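Local coordinates for protein putative L-alanine-DL-glutamate epimerase (Burkholderia xenovorans, PDB 3GO2) that probably works as a racemase or epimerase of the mandelate racemase/muconate lactonizing enzyme family and binds magnesium, at residues W243-Y249 and P264-T270; L254-R258 and A283-D287. All coordinates share one frame; numbering follows the deposited sequence.

Overall arrangement
Both contacts lie in the C-terminal, TIM-barrel-like domain of this enolase-superfamily protein, with centres about 9 Å apart. Along the chain their segments alternate: 243-249, 254-258, 264-270, 283-287. Contact 1 pairs the parallel strands 243-245 and 265-267. Contact 2 sets helix 251-259, which connects those strands, against the loop between helix 273-282 and strand 288-291. The two meet at Ile265 and Asp287, where the backbone O of Ile265 lies 2.8 Å from the backbone N of Asp287, a probable hydrogen bond. Contact 1 carries magnesium ligands at or just beyond the C-terminal ends of barrel strands. Contact 2 packs the outer helix against strand 265-267 and the loop before strand 288-291, where other subunits reach it.

Contact 1 (W243-Y249 and P264-T270); sequences WVEIDSY and PISSCET. With MG (magnesium ion), chain C; MG (magnesium ion), chain B.
Glu245 and Glu269 meet at a magnesium ion. Their side chains cross at about a right angle, with carboxylate planes 85° apart. Glu245 OE1 and Glu269 OE2 come within 2.9 Å of each other. Both are acceptors and each binds the metal, which probably offsets their repulsion. Asp219 and two waters are further ligands. The other oxygen of Glu245, OE2, forms a salt bridge with Lys163.

Ser266 lies over one face of the Trp243 ring. Ser266 CB is 3.8 Å from the centroid of the Trp243 five-membered ring, a CH-pi contact. Ser266 OG sits between backbone N and carbonyl carbon (chi1 65°), which brings it over the same face, 3.2 Å from Trp243 NE1. That N-H instead makes a weak bond to Glu245 OE2.

Further along, the hydroxyl of Ser267 donates to Ile246 O, with Ser267 OG and Ile246 O only 2.5 Å apart. Asp247 OD1 accepts from two waters, which in turn accept from the backbone N of Glu269 and of Thr270. Tyr249 OH and the backbone O of Thr270 bind a second magnesium ion, with two waters and Pro78 O of a neighbouring subunit. This ion lies at the edge of the tyrosine ring, in its plane.

The backbones pair in parallel. Val244 N donates to Pro264 O at 2.8 Å, and Ile246 N to Ser266 O at 3.0 Å. Strands 243-245 and 265-267 form a beta-alpha-beta unit with helix 251-259, which packs on Ile246 and Ile265. Strands 215-219 and 288-291 flank the pair in the sheet.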
# COMPACT_ATOMS: atom_id res chain seq x y z
N TRP A 243 3.52 30.23 -4.59
CA TRP A 243 3.70 28.87 -4.99
C TRP A 243 5.02 28.69 -5.73
O TRP A 243 5.59 29.65 -6.27
CB TRP A 243 2.50 28.33 -5.79
CG TRP A 243 2.30 28.68 -7.25
CD1 TRP A 243 3.26 28.79 -8.23
CD2 TRP A 243 1.04 28.84 -7.89
NE1 TRP A 243 2.67 29.05 -9.44
CE2 TRP A 243 1.30 29.07 -9.27
CE3 TRP A 243 -0.30 28.80 -7.45
CZ2 TRP A 243 0.28 29.28 -10.18
CZ3 TRP A 243 -1.30 29.00 -8.36
CH2 TRP A 243 -1.02 29.24 -9.72
N VAL A 244 5.46 27.43 -5.79
CA VAL A 244 6.54 27.02 -6.68
C VAL A 244 5.91 25.99 -7.63
O VAL A 244 5.34 24.98 -7.21
CB VAL A 244 7.72 26.39 -5.95
CG1 VAL A 244 8.78 25.93 -6.96
CG2 VAL A 244 8.30 27.36 -4.96
N GLU A 245 5.98 26.30 -8.91
CA GLU A 245 5.31 25.56 -9.96
C GLU A 245 6.29 24.64 -10.66
O GLU A 245 7.34 25.09 -11.17
CB GLU A 245 4.70 26.56 -10.94
CG GLU A 245 3.84 26.01 -12.00
CD GLU A 245 3.12 27.12 -12.81
OE1 GLU A 245 2.61 26.81 -13.90
OE2 GLU A 245 3.02 28.28 -12.34
N ILE A 246 5.96 23.35 -10.66
CA ILE A 246 6.83 22.30 -11.18
C ILE A 246 5.99 21.37 -12.05
O ILE A 246 5.09 20.73 -11.53
CB ILE A 246 7.45 21.48 -10.05
CG1 ILE A 246 8.34 22.36 -9.16
CG2 ILE A 246 8.27 20.29 -10.64
CD1 ILE A 246 8.89 21.67 -7.89
N ASP A 247 6.28 21.31 -13.34
CA ASP A 247 5.66 20.35 -14.23
C ASP A 247 6.48 19.06 -14.19
O ASP A 247 7.70 19.09 -14.20
CB ASP A 247 5.55 20.91 -15.64
CG ASP A 247 4.66 22.09 -15.69
OD1 ASP A 247 3.47 21.96 -15.32
OD2 ASP A 247 5.15 23.17 -16.09
N SER A 248 5.79 17.93 -14.16
CA SER A 248 6.42 16.64 -14.02
C SER A 248 5.51 15.56 -14.54
O SER A 248 4.28 15.61 -14.32
CB SER A 248 6.68 16.37 -12.53
OG SER A 248 7.31 15.11 -12.34
N TYR A 249 6.11 14.54 -15.16
CA TYR A 249 5.40 13.33 -15.52
C TYR A 249 5.69 12.17 -14.54
O TYR A 249 5.46 11.00 -14.85
CB TYR A 249 5.76 12.97 -16.95
CG TYR A 249 5.25 13.98 -17.96
CD1 TYR A 249 3.92 14.34 -17.97
CD2 TYR A 249 6.09 14.55 -18.92
CE1 TYR A 249 3.42 15.23 -18.88
CE2 TYR A 249 5.59 15.45 -19.86
CZ TYR A 249 4.24 15.78 -19.83
OH TYR A 249 3.69 16.66 -20.73
N PRO A 264 4.00 26.16 -1.08
CA PRO A 264 2.95 25.48 -1.84
C PRO A 264 3.47 25.07 -3.21
O PRO A 264 4.20 25.86 -3.85
CB PRO A 264 1.83 26.55 -1.96
CG PRO A 264 2.15 27.52 -0.82
CD PRO A 264 3.62 27.53 -0.68
N ILE A 265 3.12 23.87 -3.66
CA ILE A 265 3.54 23.37 -4.98
C ILE A 265 2.35 23.34 -5.90
O ILE A 265 1.27 22.82 -5.55
CB ILE A 265 4.13 21.94 -4.89
CG1 ILE A 265 5.38 21.95 -4.00
CG2 ILE A 265 4.44 21.35 -6.27
CD1 ILE A 265 6.50 22.82 -4.48
N SER A 266 2.51 23.91 -7.08
CA SER A 266 1.50 23.82 -8.11
C SER A 266 2.03 23.02 -9.29
O SER A 266 3.24 22.97 -9.54
CB SER A 266 1.06 25.21 -8.54
OG SER A 266 2.12 25.88 -9.16
N SER A 267 1.13 22.38 -10.02
CA SER A 267 1.51 21.59 -11.19
C SER A 267 0.28 21.35 -12.05
O SER A 267 -0.81 21.82 -11.74
CB SER A 267 2.13 20.25 -10.76
OG SER A 267 2.83 19.62 -11.82
N CYS A 268 0.48 20.61 -13.12
CA CYS A 268 -0.57 19.95 -13.91
C CYS A 268 -1.02 20.70 -15.15
O CYS A 268 -1.92 20.21 -15.83
CB CYS A 268 -1.79 19.57 -13.09
SG CYS A 268 -1.45 18.68 -11.55
N GLU A 269 -0.40 21.85 -15.48
CA GLU A 269 -0.87 22.67 -16.59
C GLU A 269 -0.79 21.99 -17.94
O GLU A 269 -1.39 22.47 -18.91
CB GLU A 269 -0.13 24.01 -16.65
CG GLU A 269 1.26 23.94 -17.26
CD GLU A 269 1.96 25.27 -17.23
OE1 GLU A 269 2.94 25.41 -17.95
OE2 GLU A 269 1.53 26.18 -16.52
N THR A 270 -0.05 20.87 -18.03
CA THR A 270 0.15 20.19 -19.29
C THR A 270 -0.67 18.91 -19.39
O THR A 270 -0.44 18.13 -20.33
CB THR A 270 1.63 19.92 -19.61
OG1 THR A 270 2.14 18.84 -18.81
CG2 THR A 270 2.47 21.18 -19.43
MG MG C . 1.32 16.89 -21.30
MG MG B . 3.68 27.55 -16.19
O HOH W 1 1.71 23.49 -13.99
O HOH W 2 2.02 19.67 -16.08
O HOH W 3 4.60 25.57 -15.25
O HOH W 4 2.65 17.84 -14.04
O HOH W 5 4.36 27.65 -17.84
O HOH W 6 0.69 15.75 -23.27
O HOH W 7 0.40 14.74 -20.33

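Contact 2 (L254-R258 and A283-D287); sequences LAYVR and ANAVD
Arg258 reaches along the loop and grips Asp287 side-on. In this salt bridge Arg258 NE bonds to Asp287 OD2 and Arg258 NH2 to Asp287 OD1, each at 3.0 Å. The guanidinium and carboxylate planes are 88° apart, and both oxygens are met from above the carboxylate plane. The Arg258 side chain is extended from CG to NE, with CG anti to the backbone N (chi1 -173°), and this carries the guanidinium past Ala285 to Asp287. Arg258 NH1 donates to Asn284 O, 3.0 Å away and in the guanidinium plane. Val286 O lies over the centre of one face. Three bonds thus fix the rotation of the group. OD2 of Asp287 also accepts from Ile265 N.

The helix lies close to the loop at Ala255 and Ala285, whose CA atoms are just 3.8 Å apart. Ala255 CB also touches Ala283 O at 3.2 Å. Leu254 CD2 packs on Ala285 CB at 4.0 Å and on Val286 CG1. Ala285 O is buried here without a polar partner.

The looser side is at Asn284, where one water bridges Ala255 O and Asn284 O. The Asn284 side chain accepts from Gln252 NE2 of a neighbouring subunit. Asn284, with positive phi, ends helix 273-282 in a Schellman motif.

Tyr256 of a neighbouring subunit makes a cation-pi contact with Arg258. On the inner side, Leu254 and Val286 pack on strand 265-267, and Phe280 of helix 273-282 touches Leu254 and Ala285.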
# COMPACT_ATOMS: atom_id res chain seq x y z
N LEU A 254 7.26 14.09 -8.02
CA LEU A 254 6.66 15.36 -7.62
C LEU A 254 6.12 15.29 -6.20
O LEU A 254 6.32 16.24 -5.43
CB LEU A 254 5.59 15.81 -8.59
CG LEU A 254 4.95 17.17 -8.32
CD1 LEU A 254 6.02 18.29 -8.35
CD2 LEU A 254 3.81 17.46 -9.31
N ALA A 255 5.48 14.17 -5.85
CA ALA A 255 5.00 14.02 -4.47
C ALA A 255 6.15 14.04 -3.45
O ALA A 255 6.00 14.59 -2.37
CB ALA A 255 4.15 12.75 -4.31
N TYR A 256 7.28 13.46 -3.80
CA TYR A 256 8.46 13.49 -2.93
C TYR A 256 8.90 14.94 -2.73
O TYR A 256 9.18 15.38 -1.61
CB TYR A 256 9.60 12.60 -3.49
CG TYR A 256 10.72 12.48 -2.50
CD1 TYR A 256 10.74 11.43 -1.57
CD2 TYR A 256 11.72 13.43 -2.42
CE1 TYR A 256 11.72 11.32 -0.64
CE2 TYR A 256 12.73 13.34 -1.46
CZ TYR A 256 12.71 12.30 -0.56
OH TYR A 256 13.67 12.20 0.41
N VAL A 257 8.99 15.68 -3.83
CA VAL A 257 9.36 17.07 -3.78
C VAL A 257 8.39 17.85 -2.89
O VAL A 257 8.84 18.59 -2.00
CB VAL A 257 9.48 17.68 -5.20
CG1 VAL A 257 9.68 19.19 -5.12
CG2 VAL A 257 10.66 16.99 -5.97
N ARG A 258 7.09 17.69 -3.10
CA ARG A 258 6.13 18.45 -2.29
C ARG A 258 6.29 18.14 -0.80
O ARG A 258 6.27 19.04 0.05
CB ARG A 258 4.70 18.22 -2.74
CG ARG A 258 3.70 19.14 -2.04
CD ARG A 258 2.34 18.55 -2.02
NE ARG A 258 1.38 19.41 -1.32
CZ ARG A 258 0.21 18.99 -0.86
NH1 ARG A 258 -0.19 17.70 -0.99
NH2 ARG A 258 -0.59 19.84 -0.24
N ALA A 283 -1.32 10.68 -5.16
CA ALA A 283 -0.01 10.76 -4.55
C ALA A 283 0.21 11.96 -3.63
O ALA A 283 1.28 12.08 -3.04
CB ALA A 283 1.08 10.71 -5.65
N ASN A 284 -0.79 12.82 -3.45
CA ASN A 284 -0.63 14.06 -2.66
C ASN A 284 0.46 14.93 -3.26
O ASN A 284 1.24 15.56 -2.53
CB ASN A 284 -0.28 13.76 -1.20
CG ASN A 284 -1.38 13.10 -0.47
OD1 ASN A 284 -2.51 13.57 -0.50
ND2 ASN A 284 -1.06 12.01 0.23
N ALA A 285 0.54 14.98 -4.58
CA ALA A 285 1.65 15.65 -5.23
C ALA A 285 1.50 17.18 -5.29
O ALA A 285 2.51 17.86 -5.53
CB ALA A 285 1.86 15.10 -6.68
N VAL A 286 0.30 17.72 -5.13
CA VAL A 286 0.10 19.18 -5.33
C VAL A 286 -0.71 19.90 -4.25
O VAL A 286 -1.66 19.36 -3.68
CB VAL A 286 -0.53 19.52 -6.70
CG1 VAL A 286 0.36 19.01 -7.86
CG2 VAL A 286 -1.93 18.98 -6.80
N ASP A 287 -0.31 21.14 -3.97
CA ASP A 287 -1.20 22.06 -3.29
C ASP A 287 -2.28 22.61 -4.23
O ASP A 287 -3.46 22.72 -3.85
CB ASP A 287 -0.42 23.21 -2.68
CG ASP A 287 0.46 22.77 -1.54
OD1 ASP A 287 -0.01 22.79 -0.39
OD2 ASP A 287 1.62 22.35 -1.78
O HOH W 8 3.48 14.59 -1.16